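Local coordinates for protein putative alpha-N-acetylgalactosaminidase (Bacillus halodurans C-125, PDB 3CC1) that is a putative alpha-N-acetylgalactosaminidase, probably hydrolysing terminal alpha-linked N-acetylgalactosamine from glycoconjugates, at residues F349-E354 with L386-I391. Numbering follows the deposited sequence.
With SO4 (sulfate ion), chain F.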
loop_
_atom_site.group_PDB
_atom_site.type_symbol
_atom_site.label_atom_id
_atom_site.label_comp_id
_atom_site.label_asym_id
_atom_site.label_seq_id
_atom_site.Cartn_x
_atom_site.Cartn_y
_atom_site.Cartn_z
ATOM N N PHE A 349 4.420 -18.448 7.293
ATOM C CA PHE A 349 3.274 -17.553 7.198
ATOM C C PHE A 349 2.111 -18.326 6.531
ATOM O O PHE A 349 2.317 -18.945 5.515
ATOM C CB PHE A 349 3.695 -16.314 6.399
ATOM C CG PHE A 349 2.556 -15.394 6.016
ATOM C CD1 PHE A 349 1.825 -14.745 6.962
ATOM C CD2 PHE A 349 2.239 -15.191 4.704
ATOM C CE1 PHE A 349 0.786 -13.914 6.601
ATOM C CE2 PHE A 349 1.201 -14.356 4.356
ATOM C CZ PHE A 349 0.468 -13.732 5.324
ATOM N N VAL A 350 0.905 -18.311 7.115
ATOM C CA VAL A 350 -0.238 -19.091 6.572
ATOM C C VAL A 350 -1.235 -18.208 5.803
ATOM O O VAL A 350 -1.586 -18.495 4.655
ATOM C CB VAL A 350 -0.932 -19.940 7.685
ATOM C CG1 VAL A 350 -2.201 -20.594 7.182
ATOM C CG2 VAL A 350 0.055 -20.965 8.253
ATOM N N TYR A 351 -1.694 -17.136 6.415
ATOM C CA TYR A 351 -2.627 -16.259 5.763
ATOM C C TYR A 351 -2.674 -14.876 6.390
ATOM O O TYR A 351 -2.307 -14.656 7.522
ATOM C CB TYR A 351 -4.064 -16.875 5.670
ATOM C CG TYR A 351 -4.890 -16.908 6.951
ATOM C CD1 TYR A 351 -5.297 -15.735 7.582
ATOM C CD2 TYR A 351 -5.311 -18.094 7.484
ATOM C CE1 TYR A 351 -6.047 -15.758 8.741
ATOM C CE2 TYR A 351 -6.111 -18.131 8.638
ATOM C CZ TYR A 351 -6.483 -16.953 9.249
ATOM O OH TYR A 351 -7.298 -16.958 10.359
ATOM N N ARG A 352 -3.072 -13.932 5.571
ATOM C CA ARG A 352 -3.512 -12.664 6.087
ATOM C C ARG A 352 -4.689 -12.148 5.287
ATOM O O ARG A 352 -4.642 -12.081 4.053
ATOM C CB ARG A 352 -2.383 -11.645 6.034
ATOM C CG ARG A 352 -2.867 -10.290 6.470
ATOM C CD ARG A 352 -1.680 -9.396 6.736
ATOM N NE ARG A 352 -2.077 -8.148 7.376
ATOM C CZ ARG A 352 -1.236 -7.341 8.018
ATOM N NH1 ARG A 352 0.023 -7.687 8.170
ATOM N NH2 ARG A 352 -1.692 -6.211 8.563
ATOM N N GLU A 353 -5.736 -11.794 6.012
ATOM C CA GLU A 353 -6.939 -11.305 5.414
ATOM C C GLU A 353 -7.556 -10.286 6.335
ATOM O O GLU A 353 -7.952 -10.579 7.458
ATOM C CB GLU A 353 -7.861 -12.500 5.135
ATOM C CG GLU A 353 -8.814 -12.287 4.039
ATOM C CD GLU A 353 -9.636 -13.503 3.690
ATOM O OE1 GLU A 353 -9.153 -14.352 2.901
ATOM O OE2 GLU A 353 -10.802 -13.587 4.174
ATOM N N GLU A 354 -7.588 -9.051 5.874
ATOM C CA GLU A 354 -8.245 -7.953 6.620
ATOM C C GLU A 354 -7.880 -7.968 8.108
ATOM O O GLU A 354 -8.770 -8.055 9.005
ATOM C CB GLU A 354 -9.771 -8.051 6.449
ATOM C CG GLU A 354 -10.214 -8.548 5.027
ATOM C CD GLU A 354 -11.730 -8.607 4.801
ATOM O OE1 GLU A 354 -12.362 -7.536 4.692
ATOM O OE2 GLU A 354 -12.281 -9.730 4.720
ATOM N N LEU A 386 -7.479 -27.479 9.369
ATOM C CA LEU A 386 -6.317 -28.372 9.325
ATOM C C LEU A 386 -5.628 -28.408 7.953
ATOM O O LEU A 386 -4.419 -28.591 7.860
ATOM C CB LEU A 386 -6.707 -29.782 9.794
ATOM C CG LEU A 386 -7.047 -29.876 11.293
ATOM C CD1 LEU A 386 -7.583 -31.296 11.705
ATOM C CD2 LEU A 386 -5.834 -29.486 12.187
ATOM N N ASP A 387 -6.400 -28.241 6.887
ATOM C CA ASP A 387 -5.839 -28.275 5.518
ATOM C C ASP A 387 -4.834 -27.157 5.255
ATOM O O ASP A 387 -4.049 -27.235 4.342
ATOM C CB ASP A 387 -6.937 -28.313 4.424
ATOM C CG ASP A 387 -7.999 -27.202 4.565
ATOM O OD1 ASP A 387 -7.665 -26.016 4.387
ATOM O OD2 ASP A 387 -9.171 -27.539 4.834
HETATM N N MSE A 388 -4.826 -26.134 6.090
HETATM C CA MSE A 388 -3.862 -25.033 5.946
HETATM C C MSE A 388 -2.482 -25.392 6.467
HETATM O O MSE A 388 -1.497 -24.701 6.176
HETATM C CB MSE A 388 -4.320 -23.825 6.765
HETATM C CG MSE A 388 -5.614 -23.193 6.337
HETATM SE SE MSE A 388 -6.120 -21.863 7.691
HETATM C CE MSE A 388 -7.640 -21.178 6.816
ATOM N N VAL A 389 -2.411 -26.424 7.298
ATOM C CA VAL A 389 -1.158 -26.759 7.977
ATOM C C VAL A 389 -0.700 -28.193 7.736
ATOM O O VAL A 389 0.230 -28.663 8.363
ATOM C CB VAL A 389 -1.181 -26.383 9.467
ATOM C CG1 VAL A 389 -1.401 -24.808 9.605
ATOM C CG2 VAL A 389 -2.226 -27.190 10.247
ATOM N N GLY A 390 -1.322 -28.869 6.776
ATOM C CA GLY A 390 -0.817 -30.157 6.297
ATOM C C GLY A 390 -1.363 -31.367 7.027
ATOM O O GLY A 390 -0.851 -32.469 6.849
ATOM N N ILE A 391 -2.433 -31.183 7.807
ATOM C CA ILE A 391 -2.972 -32.281 8.650
ATOM C C ILE A 391 -4.307 -32.748 8.103
ATOM O O ILE A 391 -5.147 -31.956 7.720
ATOM C CB ILE A 391 -3.078 -31.809 10.138
ATOM C CG1 ILE A 391 -1.687 -31.413 10.654
ATOM C CG2 ILE A 391 -3.718 -32.836 11.060
ATOM C CD1 ILE A 391 -1.662 -30.764 12.057
HETATM S S SO4 F . -6.343 -7.766 2.612
HETATM O O1 SO4 F . -5.598 -8.278 1.449
HETATM O O2 SO4 F . -5.482 -7.604 3.779
HETATM O O3 SO4 F . -7.383 -8.767 2.904
HETATM O O4 SO4 F . -6.924 -6.455 2.304
#
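Val350 and Met388, a selenomethionine, bring strand residues 349-353 and the short 3-10 turn 386-388 to a closest CA-to-CA distance of 7.0 Å, with no hydrogen bond across the gap. The contact is apolar and buried, 152 Å² in all. Val350 meets the base of the Met388 side chain, CG1 lying 3.9 Å from Met388 CB, and the two side chains run at about a right angle. The other methyl, Val350 CG2, reaches Val389 CG1 at 4.3 Å. The Met388 side chain is extended beyond CG (chi2 171°), which carries the selenium past Val350 to the tyrosine. There SE lies beside the ring edge, 3.9 Å from Tyr351 CE2, and 85° off the ring normal: a Met-aromatic contact made near the ring plane. The terminal methyl CE rises out of the ring plane and touches the same CD2-CE2 side, 3.9 Å from Tyr351 CD2.

Val350 and Tyr351 can both turn toward the loop because they form a classic beta bulge opposite Ala358 of strand 356-362; the helix-like psi of Val350, -52°, marks its first position. The bulged strand is an outermost strand, within the chain, of the antiparallel sheet of the C-terminal beta-sandwich domain, and 386-391 belongs to the loop linking strands 380-384 and 395-399. The Tyr351 hydroxyl is hydrogen-bonded to Gln383 O, tying the ring's far end to the strand that leads into this loop. Within the loop, Leu386 O accepts from both Val389 N and Ile391 N. Ile264 of a second subunit packs against both Tyr351 and Met388. Just past the end of the strand, Glu354 N donates to sulfate O3 at 3.0 Å; the ion, probably from the crystallisation liquor, also binds Phe230 N of a third subunit.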